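Putative siderophore-degrading esterase (Eurofung) (Emericella nidulans, PDB 6GUO) hydrolyses the ester bonds of the xenosiderophore enterobactin, a step required for the intracellular release of iron, and works as a homodimeric alpha/beta-hydrolase. Local coordinates at residues L63-R74 and L292-N301; L200-G209 and L261-L271. All blocks are in the same frame, centred on the assembly; numbering follows the deposited sequence. Where two conformers were deposited one is given.

Interaction 1: L63-R74 and L292-N301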
loop_
_atom_site.group_PDB
_atom_site.type_symbol
_atom_site.label_atom_id
_atom_site.label_comp_id
_atom_site.label_asym_id
_atom_site.label_seq_id
_atom_site.Cartn_x
_atom_site.Cartn_y
_atom_site.Cartn_z
ATOM N N LEU A 63 -7.517 -0.939 -5.527
ATOM C CA LEU A 63 -6.095 -1.300 -5.677
ATOM C C LEU A 63 -5.224 -0.348 -6.496
ATOM O O LEU A 63 -3.995 -0.385 -6.371
ATOM C CB LEU A 63 -6.004 -2.675 -6.322
ATOM C CG LEU A 63 -6.796 -3.808 -5.670
ATOM C CD1 LEU A 63 -6.626 -5.067 -6.495
ATOM C CD2 LEU A 63 -6.342 -4.035 -4.239
ATOM N N PHE A 64 -5.850 0.483 -7.326
ATOM C CA PHE A 64 -5.157 1.346 -8.283
ATOM C C PHE A 64 -4.083 2.218 -7.651
ATOM O O PHE A 64 -2.940 2.229 -8.098
ATOM C CB PHE A 64 -6.184 2.238 -8.983
ATOM C CG PHE A 64 -5.588 3.251 -9.916
ATOM C CD1 PHE A 64 -4.931 2.851 -11.072
ATOM C CD2 PHE A 64 -5.711 4.610 -9.653
ATOM C CE1 PHE A 64 -4.401 3.786 -11.948
ATOM C CE2 PHE A 64 -5.179 5.550 -10.520
ATOM C CZ PHE A 64 -4.525 5.137 -11.673
ATOM N N LEU A 65 -4.464 2.942 -6.605
ATOM C CA LEU A 65 -3.576 3.922 -5.986
ATOM C C LEU A 65 -2.381 3.262 -5.289
ATOM O O LEU A 65 -1.265 3.775 -5.368
ATOM C CB LEU A 65 -4.354 4.819 -5.015
ATOM C CG LEU A 65 -5.514 5.639 -5.598
ATOM C CD1 LEU A 65 -6.251 6.374 -4.488
ATOM C CD2 LEU A 65 -5.039 6.625 -6.658
ATOM N N THR A 66 -2.613 2.116 -4.650
ATOM C CA THR A 66 -1.558 1.369 -3.955
ATOM C C THR A 66 -0.557 0.829 -4.962
ATOM O O THR A 66 0.641 0.947 -4.759
ATOM C CB THR A 66 -2.138 0.198 -3.122
ATOM O OG1 THR A 66 -3.045 0.714 -2.138
ATOM C CG2 THR A 66 -1.030 -0.598 -2.408
ATOM N N ALA A 67 -1.052 0.235 -6.047
ATOM C CA ALA A 67 -0.168 -0.271 -7.100
ATOM C C ALA A 67 0.649 0.872 -7.707
ATOM O O ALA A 67 1.862 0.756 -7.881
ATOM C CB ALA A 67 -0.975 -0.974 -8.175
ATOM N N THR A 68 -0.023 1.983 -8.002
ATOM C CA THR A 68 0.625 3.156 -8.586
ATOM C C THR A 68 1.782 3.650 -7.713
ATOM O O THR A 68 2.906 3.832 -8.192
ATOM C CB THR A 68 -0.405 4.273 -8.819
ATOM O OG1 THR A 68 -1.362 3.826 -9.792
ATOM C CG2 THR A 68 0.260 5.567 -9.295
ATOM N N GLU A 69 1.510 3.845 -6.429
ATOM C CA GLU A 69 2.523 4.411 -5.544
ATOM C C GLU A 69 3.667 3.448 -5.245
ATOM O O GLU A 69 4.818 3.876 -5.166
ATOM C CB GLU A 69 1.902 4.904 -4.256
ATOM C CG GLU A 69 2.792 5.896 -3.536
ATOM C CD GLU A 69 2.026 6.660 -2.498
ATOM O OE1 GLU A 69 1.660 6.025 -1.494
ATOM O OE2 GLU A 69 1.769 7.869 -2.693
ATOM N N THR A 70 3.361 2.161 -5.080
ATOM C CA THR A 70 4.402 1.154 -4.894
ATOM C C THR A 70 5.396 1.179 -6.053
ATOM O O THR A 70 6.610 1.159 -5.837
ATOM C CB THR A 70 3.816 -0.266 -4.758
ATOM O OG1 THR A 70 2.810 -0.282 -3.739
ATOM C CG2 THR A 70 4.905 -1.253 -4.406
ATOM N N LEU A 71 4.877 1.239 -7.277
ATOM C CA LEU A 71 5.730 1.324 -8.467
ATOM C C LEU A 71 6.541 2.620 -8.509
ATOM O O LEU A 71 7.722 2.597 -8.839
ATOM C CB LEU A 71 4.904 1.177 -9.750
ATOM C CG LEU A 71 4.466 -0.256 -10.051
ATOM C CD1 LEU A 71 3.300 -0.245 -11.022
ATOM C CD2 LEU A 71 5.628 -1.085 -10.586
ATOM N N ARG A 72 5.921 3.738 -8.143
ATOM C CA ARG A 72 6.604 5.031 -8.194
ATOM C C ARG A 72 7.734 5.140 -7.168
ATOM O O ARG A 72 8.761 5.741 -7.464
ATOM C CB ARG A 72 5.613 6.183 -8.072
ATOM C CG ARG A 72 4.813 6.332 -9.353
ATOM C CD ARG A 72 3.644 7.284 -9.237
ATOM N NE ARG A 72 2.940 7.321 -10.515
ATOM C CZ ARG A 72 1.955 8.158 -10.839
ATOM N NH1 ARG A 72 1.512 9.069 -9.976
ATOM N NH2 ARG A 72 1.409 8.081 -12.056
ATOM N N ARG A 73 7.561 4.534 -5.991
ATOM C CA ARG A 73 8.667 4.444 -5.024
ATOM C C ARG A 73 9.826 3.636 -5.597
ATOM O O ARG A 73 10.976 4.077 -5.550
ATOM C CB ARG A 73 8.208 3.834 -3.699
ATOM C CG ARG A 73 7.338 4.763 -2.868
ATOM C CD ARG A 73 7.240 4.284 -1.436
ATOM N NE ARG A 73 6.616 2.967 -1.321
ATOM C CZ ARG A 73 5.312 2.727 -1.158
ATOM N NH1 ARG A 73 4.412 3.708 -1.086
ATOM N NH2 ARG A 73 4.897 1.471 -1.050
ATOM N N ARG A 74 9.522 2.467 -6.158
ATOM C CA ARG A 74 10.571 1.612 -6.720
ATOM C C ARG A 74 11.264 2.240 -7.930
ATOM O O ARG A 74 12.488 2.162 -8.053
ATOM C CB ARG A 74 10.034 0.233 -7.081
ATOM C CG ARG A 74 11.113 -0.656 -7.676
ATOM C CD ARG A 74 10.978 -2.103 -7.269
ATOM N NE ARG A 74 11.938 -2.925 -8.003
ATOM C CZ ARG A 74 12.246 -4.188 -7.720
ATOM N NH1 ARG A 74 13.133 -4.827 -8.480
ATOM N NH2 ARG A 74 11.684 -4.822 -6.689
ATOM N N LEU A 292 -0.324 -6.893 -2.388
ATOM C CA LEU A 292 -0.212 -6.109 -3.621
ATOM C C LEU A 292 1.196 -5.544 -3.766
ATOM O O LEU A 292 1.820 -5.705 -4.815
ATOM C CB LEU A 292 -1.255 -4.996 -3.670
ATOM C CG LEU A 292 -1.244 -4.068 -4.892
ATOM C CD1 LEU A 292 -1.211 -4.817 -6.223
ATOM C CD2 LEU A 292 -2.466 -3.180 -4.822
ATOM N N SER A 293 1.701 -4.918 -2.702
ATOM C CA SER A 293 3.073 -4.413 -2.691
ATOM C C SER A 293 4.058 -5.529 -3.026
ATOM O O SER A 293 4.932 -5.357 -3.875
ATOM C CB SER A 293 3.429 -3.802 -1.332
ATOM O OG SER A 293 2.656 -2.644 -1.075
ATOM N N GLY A 294 3.902 -6.672 -2.360
ATOM C CA GLY A 294 4.745 -7.846 -2.590
ATOM C C GLY A 294 4.674 -8.389 -4.008
ATOM O O GLY A 294 5.694 -8.780 -4.580
ATOM N N GLY A 295 3.468 -8.418 -4.571
ATOM C CA GLY A 295 3.265 -8.817 -5.969
ATOM C C GLY A 295 3.951 -7.885 -6.955
ATOM O O GLY A 295 4.552 -8.344 -7.930
ATOM N N ILE A 296 3.876 -6.581 -6.687
ATOM C CA ILE A 296 4.552 -5.571 -7.507
ATOM C C ILE A 296 6.072 -5.783 -7.464
ATOM O O ILE A 296 6.725 -5.772 -8.508
ATOM C CB ILE A 296 4.195 -4.116 -7.074
ATOM C CG1 ILE A 296 2.692 -3.808 -7.259
ATOM C CG2 ILE A 296 5.010 -3.079 -7.843
ATOM C CD1 ILE A 296 2.187 -3.776 -8.683
ATOM N N MET A 297 6.622 -5.987 -6.266
ATOM C CA MET A 297 8.061 -6.249 -6.113
ATOM C C MET A 297 8.477 -7.545 -6.806
ATOM O O MET A 297 9.507 -7.584 -7.486
ATOM C CB MET A 297 8.462 -6.310 -4.633
ATOM C CG MET A 297 8.295 -5.019 -3.846
ATOM S SD MET A 297 9.148 -3.582 -4.520
ATOM C CE MET A 297 7.912 -2.892 -5.606
ATOM N N PHE A 298 7.668 -8.589 -6.633
ATOM C CA PHE A 298 7.873 -9.875 -7.301
ATOM C C PHE A 298 7.930 -9.687 -8.818
ATOM O O PHE A 298 8.848 -10.180 -9.470
ATOM C CB PHE A 298 6.757 -10.851 -6.897
ATOM C CG PHE A 298 6.783 -12.169 -7.628
ATOM C CD1 PHE A 298 7.543 -13.234 -7.153
ATOM C CD2 PHE A 298 6.002 -12.363 -8.761
ATOM C CE1 PHE A 298 7.546 -14.456 -7.814
ATOM C CE2 PHE A 298 6.001 -13.580 -9.424
ATOM C CZ PHE A 298 6.768 -14.630 -8.950
ATOM N N LEU A 299 6.967 -8.941 -9.354
ATOM C CA LEU A 299 6.911 -8.632 -10.787
ATOM C C LEU A 299 8.160 -7.888 -11.266
ATOM O O LEU A 299 8.782 -8.293 -12.247
ATOM C CB LEU A 299 5.644 -7.827 -11.099
ATOM C CG LEU A 299 5.390 -7.352 -12.529
ATOM C CD1 LEU A 299 5.358 -8.516 -13.508
ATOM C CD2 LEU A 299 4.080 -6.577 -12.564
ATOM N N SER A 300 8.538 -6.828 -10.552
ATOM C CA SER A 300 9.722 -6.039 -10.905
ATOM C C SER A 300 11.032 -6.835 -10.800
ATOM O O SER A 300 11.955 -6.592 -11.572
ATOM C CB SER A 300 9.796 -4.769 -10.058
ATOM O OG SER A 300 8.667 -3.942 -10.301
ATOM N N ASN A 301 11.093 -7.793 -9.873
ATOM C CA ASN A 301 12.276 -8.658 -9.715
ATOM C C ASN A 301 12.484 -9.674 -10.846
ATOM O O ASN A 301 13.587 -10.202 -10.997
ATOM C CB ASN A 301 12.238 -9.401 -8.372
ATOM C CG ASN A 301 12.386 -8.469 -7.180
ATOM O OD1 ASN A 301 12.902 -7.353 -7.296
ATOM N ND2 ASN A 301 11.925 -8.925 -6.024
#
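Helices 63-74 and 292-301 run in roughly the same direction and cross at -44°, their axes 9.6 Å apart at the closest point, with Thr70 and Ser293 facing each other where the backbones come near. Both lie on one face of the central sheet of this alpha/beta-hydrolase fold, the second being the last helix of the chain. At the first end Leu292 inserts its CD2 methyl against helix 63-74: CG stands anti to the backbone N (chi1 179°), and CD2 reaches the Thr66 CB at 3.8 Å while also touching the side chains of Leu63 and Ala67. Phe162 of strand 156-164 packs against both Leu63 and Leu292. Next along, Ile296 presses CG2 into Leu71 at about a right angle, and its contact with Leu71 CD2 is tight for two carbons, 3.4 Å. The Thr70 methyl CG2 meets Ile296 CG2 and Met297 CE, while its hydroxyl turns back to its own helix and donates to Thr66 O. Thr66 OG1 instead bonds Glu69 of the second subunit, and Glu69 and Arg73 likewise reach that subunit, so helix 63-74 also borders the dimer interface. Arg74 closes the far end. Ser300 CB sits over the centre of one guanidinium face, 3.4 Å from Arg74 CZ; Met297 SD lies at the edge, taking a weak bond from Arg74 NH2. A salt bridge to Glu81 holds NH1 from outside the pair. Asn301 OD1 accepts from two guanidinium nitrogens, Arg74 NH1 at 2.8 Å and Arg74 NH2 at 2.9 Å, both approaching from the same face of the amide.

Interaction 2: L200-G209 and L261-L271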
loop_
_atom_site.group_PDB
_atom_site.type_symbol
_atom_site.label_atom_id
_atom_site.label_comp_id
_atom_site.label_asym_id
_atom_site.label_seq_id
_atom_site.Cartn_x
_atom_site.Cartn_y
_atom_site.Cartn_z
ATOM N N LEU A 200 -10.379 -26.035 -8.539
ATOM C CA LEU A 200 -9.457 -27.174 -8.523
ATOM C C LEU A 200 -9.690 -28.152 -9.679
ATOM O O LEU A 200 -8.746 -28.803 -10.134
ATOM C CB LEU A 200 -9.512 -27.898 -7.172
ATOM C CG LEU A 200 -9.164 -27.049 -5.940
ATOM C CD1 LEU A 200 -9.100 -27.933 -4.703
ATOM C CD2 LEU A 200 -7.862 -26.274 -6.109
ATOM N N THR A 201 -10.930 -28.245 -10.155
ATOM C CA THR A 201 -11.232 -28.969 -11.399
ATOM C C THR A 201 -10.458 -28.352 -12.568
ATOM O O THR A 201 -9.823 -29.068 -13.341
ATOM C CB THR A 201 -12.744 -28.963 -11.713
ATOM O OG1 THR A 201 -13.475 -29.389 -10.556
ATOM C CG2 THR A 201 -13.074 -29.893 -12.889
ATOM N N GLU A 202 -10.488 -27.023 -12.666
ATOM C CA GLU A 202 -9.742 -26.309 -13.709
ATOM C C GLU A 202 -8.227 -26.424 -13.511
ATOM O O GLU A 202 -7.496 -26.588 -14.480
ATOM C CB GLU A 202 -10.168 -24.842 -13.782
ATOM C CG GLU A 202 -11.622 -24.666 -14.194
ATOM C CD GLU A 202 -12.013 -23.220 -14.435
ATOM O OE1 GLU A 202 -11.344 -22.309 -13.902
ATOM O OE2 GLU A 202 -13.006 -22.993 -15.158
ATOM N N ALA A 203 -7.770 -26.351 -12.260
ATOM C CA ALA A 203 -6.350 -26.557 -11.927
ATOM C C ALA A 203 -5.829 -27.912 -12.413
ATOM O O ALA A 203 -4.759 -27.992 -13.014
ATOM C CB ALA A 203 -6.131 -26.436 -10.426
ATOM N N ARG A 204 -6.596 -28.969 -12.155
ATOM C CA ARG A 204 -6.194 -30.331 -12.531
ATOM C C ARG A 204 -6.245 -30.578 -14.040
ATOM O O ARG A 204 -5.416 -31.320 -14.565
ATOM C CB ARG A 204 -7.015 -31.371 -11.760
ATOM C CG ARG A 204 -6.546 -31.500 -10.316
ATOM C CD ARG A 204 -7.647 -31.886 -9.343
ATOM N NE ARG A 204 -7.240 -31.595 -7.965
ATOM C CZ ARG A 204 -8.053 -31.572 -6.906
ATOM N NH1 ARG A 204 -9.358 -31.824 -7.025
ATOM N NH2 ARG A 204 -7.552 -31.290 -5.704
ATOM N N ARG A 205 -7.205 -29.958 -14.725
ATOM C CA ARG A 205 -7.240 -29.965 -16.196
ATOM C C ARG A 205 -6.016 -29.233 -16.763
ATOM O O ARG A 205 -5.404 -29.697 -17.727
ATOM C CB ARG A 205 -8.543 -29.338 -16.716
ATOM C CG ARG A 205 -8.661 -29.254 -18.234
ATOM C CD ARG A 205 -10.082 -28.920 -18.663
ATOM N NE ARG A 205 -10.183 -28.634 -20.098
ATOM C CZ ARG A 205 -9.962 -27.449 -20.683
ATOM N NH1 ARG A 205 -9.609 -26.371 -19.979
ATOM N NH2 ARG A 205 -10.096 -27.341 -22.004
ATOM N N PHE A 206 -5.667 -28.099 -16.155
ATOM C CA PHE A 206 -4.451 -27.370 -16.519
ATOM C C PHE A 206 -3.199 -28.211 -16.270
ATOM O O PHE A 206 -2.317 -28.270 -17.121
ATOM C CB PHE A 206 -4.358 -26.037 -15.763
ATOM C CG PHE A 206 -3.038 -25.338 -15.924
ATOM C CD1 PHE A 206 -2.785 -24.549 -17.040
ATOM C CD2 PHE A 206 -2.042 -25.472 -14.958
ATOM C CE1 PHE A 206 -1.565 -23.904 -17.192
ATOM C CE2 PHE A 206 -0.821 -24.834 -15.107
ATOM C CZ PHE A 206 -0.582 -24.047 -16.223
ATOM N N ILE A 207 -3.127 -28.849 -15.101
ATOM C CA ILE A 207 -2.003 -29.738 -14.767
ATOM C C ILE A 207 -1.866 -30.877 -15.792
ATOM O O ILE A 207 -0.749 -31.216 -16.185
ATOM C CB ILE A 207 -2.113 -30.276 -13.314
ATOM C CG1 ILE A 207 -1.776 -29.153 -12.322
ATOM C CG2 ILE A 207 -1.177 -31.462 -13.071
ATOM C CD1 ILE A 207 -2.296 -29.371 -10.917
ATOM N N SER A 208 -2.994 -31.441 -16.226
ATOM C CA SER A 208 -3.003 -32.524 -17.220
ATOM C C SER A 208 -2.613 -32.043 -18.618
ATOM O O SER A 208 -1.626 -32.518 -19.186
ATOM C CB SER A 208 -4.378 -33.196 -17.273
ATOM O OG SER A 208 -4.674 -33.825 -16.040
ATOM N N GLY A 209 -3.392 -31.109 -19.162
ATOM C CA GLY A 209 -3.178 -30.593 -20.518
ATOM C C GLY A 209 -2.038 -29.595 -20.593
ATOM O O GLY A 209 -1.080 -29.783 -21.343
ATOM N N LEU A 261 -2.690 -26.038 -3.180
ATOM C CA LEU A 261 -2.651 -25.664 -4.601
ATOM C C LEU A 261 -1.222 -25.393 -5.053
ATOM O O LEU A 261 -0.808 -25.851 -6.125
ATOM C CB LEU A 261 -3.526 -24.438 -4.886
ATOM C CG LEU A 261 -3.570 -23.965 -6.347
ATOM C CD1 LEU A 261 -4.069 -25.067 -7.272
ATOM C CD2 LEU A 261 -4.437 -22.726 -6.482
ATOM N N TYR A 262 -0.478 -24.647 -4.238
ATOM C CA TYR A 262 0.954 -24.440 -4.468
ATOM C C TYR A 262 1.685 -25.771 -4.655
ATOM O O TYR A 262 2.414 -25.951 -5.637
ATOM C CB TYR A 262 1.588 -23.646 -3.316
ATOM C CG TYR A 262 3.097 -23.611 -3.363
ATOM C CD1 TYR A 262 3.767 -22.704 -4.179
ATOM C CD2 TYR A 262 3.861 -24.497 -2.598
ATOM C CE1 TYR A 262 5.152 -22.670 -4.226
ATOM C CE2 TYR A 262 5.246 -24.474 -2.646
ATOM C CZ TYR A 262 5.887 -23.558 -3.462
ATOM O OH TYR A 262 7.259 -23.528 -3.513
ATOM N N SER A 263 1.475 -26.694 -3.716
ATOM C CA SER A 263 2.137 -28.004 -3.742
ATOM C C SER A 263 1.807 -28.809 -5.003
ATOM O O SER A 263 2.707 -29.384 -5.619
ATOM C CB SER A 263 1.790 -28.813 -2.492
ATOM O OG SER A 263 2.334 -28.197 -1.334
ATOM N N GLU A 264 0.526 -28.833 -5.378
ATOM C CA GLU A 264 0.076 -29.511 -6.606
ATOM C C GLU A 264 0.727 -28.929 -7.852
ATOM O O GLU A 264 1.242 -29.671 -8.693
ATOM C CB GLU A 264 -1.451 -29.430 -6.778
ATOM C CG GLU A 264 -2.238 -30.521 -6.068
ATOM C CD GLU A 264 -3.650 -30.660 -6.610
ATOM O OE1 GLU A 264 -3.804 -31.065 -7.781
ATOM O OE2 GLU A 264 -4.609 -30.366 -5.867
ATOM N N LEU A 265 0.686 -27.603 -7.966
ATOM C CA LEU A 265 1.268 -26.912 -9.119
ATOM C C LEU A 265 2.780 -27.082 -9.182
ATOM O O LEU A 265 3.331 -27.306 -10.259
ATOM C CB LEU A 265 0.897 -25.429 -9.116
ATOM C CG LEU A 265 -0.583 -25.142 -9.367
ATOM C CD1 LEU A 265 -0.876 -23.678 -9.085
ATOM C CD2 LEU A 265 -0.989 -25.508 -10.791
ATOM N N LEU A 266 3.438 -26.996 -8.027
ATOM C CA LEU A 266 4.883 -27.225 -7.941
ATOM C C LEU A 266 5.272 -28.610 -8.462
ATOM O O LEU A 266 6.191 -28.732 -9.277
ATOM C CB LEU A 266 5.369 -27.067 -6.495
ATOM C CG LEU A 266 6.881 -27.198 -6.263
ATOM C CD1 LEU A 266 7.637 -26.105 -7.004
ATOM C CD2 LEU A 266 7.196 -27.167 -4.775
ATOM N N ALA A 267 4.565 -29.638 -7.987
ATOM C CA ALA A 267 4.831 -31.030 -8.369
ATOM C C ALA A 267 4.576 -31.311 -9.850
ATOM O O ALA A 267 5.204 -32.203 -10.420
ATOM C CB ALA A 267 4.011 -31.983 -7.512
ATOM N N SER A 268 3.653 -30.563 -10.462
ATOM C CA SER A 268 3.362 -30.698 -11.897
ATOM C C SER A 268 4.511 -30.211 -12.783
ATOM O O SER A 268 4.722 -30.745 -13.872
ATOM C CB SER A 268 2.077 -29.946 -12.273
ATOM O OG SER A 268 2.303 -28.548 -12.409
ATOM N N GLY A 269 5.221 -29.179 -12.326
ATOM C CA GLY A 269 6.296 -28.557 -13.097
ATOM C C GLY A 269 5.823 -27.784 -14.319
ATOM O O GLY A 269 6.619 -27.499 -15.213
ATOM N N ARG A 270 4.539 -27.425 -14.349
ATOM C CA ARG A 270 3.940 -26.748 -15.501
ATOM C C ARG A 270 4.135 -25.229 -15.482
ATOM O O ARG A 270 3.874 -24.568 -16.487
ATOM C CB ARG A 270 2.446 -27.089 -15.616
ATOM C CG ARG A 270 2.158 -28.426 -16.301
ATOM C CD ARG A 270 0.987 -28.305 -17.268
ATOM N NE ARG A 270 1.292 -27.355 -18.342
ATOM C CZ ARG A 270 0.398 -26.680 -19.072
ATOM N NH1 ARG A 270 -0.915 -26.821 -18.883
ATOM N NH2 ARG A 270 0.832 -25.841 -20.013
ATOM N N LEU A 271 4.583 -24.677 -14.352
ATOM C CA LEU A 271 4.853 -23.246 -14.241
ATOM C C LEU A 271 6.348 -22.949 -14.322
ATOM O O LEU A 271 7.174 -23.694 -13.792
ATOM C CB LEU A 271 4.260 -22.694 -12.940
ATOM C CG LEU A 271 2.768 -22.988 -12.725
ATOM C CD1 LEU A 271 2.303 -22.373 -11.421
ATOM C CD2 LEU A 271 1.901 -22.484 -13.868
#
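Arg270 lays its guanidinium flat on the Phe206 ring, with planes 24° apart and CZ 4.2 Å from the ring centroid, a cation-pi stack. The same group donates from NH1 to Phe206 O over 2.7 Å, so one residue offers both its ring face and its carbonyl to the arginine; the oxygen lies in the guanidinium plane, and Gly209 O sits over the opposite face. Bends at chi2 and chi3 fold the Arg270 chain back across the end of helix 200-208. At the other end of the contact Arg204 and Glu264 form a salt bridge, their flat groups nearly coplanar: NH2 meets the syn side of Glu264 OE2 at 3.1 Å, and NE adds a weak bond to OE1. Between these polar ends the packing is apolar. Ile207 places CG1 against Leu265 CD2 (4.0 Å) and CG2 against Ser268 CB (3.7 Å), and Leu261 CD1 touches both Ala203 CB and Leu200 CD2. Leu271 CD2 adds to the Phe206 side, 3.8 Å from CZ. One shell out, the turn that delivers Arg270 is shaped by Gly269, whose positive phi takes the chain out of the helix, and by an ST turn in which Ser268 OG accepts from Arg270 N. The two helices run almost parallel, 11° apart. Beneath them, Phe176 of helix 166-177 packs on Phe206, Ala203 and Leu265, while Leu265 also rests on Leu220 of strand 219-225 and Leu274 of strand 273-279, at the edge of the sheet.

How the interactions relate
Both contacts pair helices of the same alpha/beta-hydrolase domain, but their centres lie 27 Å apart and their nearest atoms about 9 Å, without touching. Along the chain, segment 63-74 comes first and 292-301 last, with both segments of interaction 2 between them. Interaction 1 therefore joins an early helix to the last one, whereas interaction 2 links helices with only 51 residues between its segments. The shared element is the central sheet: interaction 1 packs on strands 83-90, 52-58 and 156-164, interaction 2 on strands 219-225 and 273-279 toward one margin. Interaction 1 also borders the second subunit, while interaction 2 meets no other chain of the dimer.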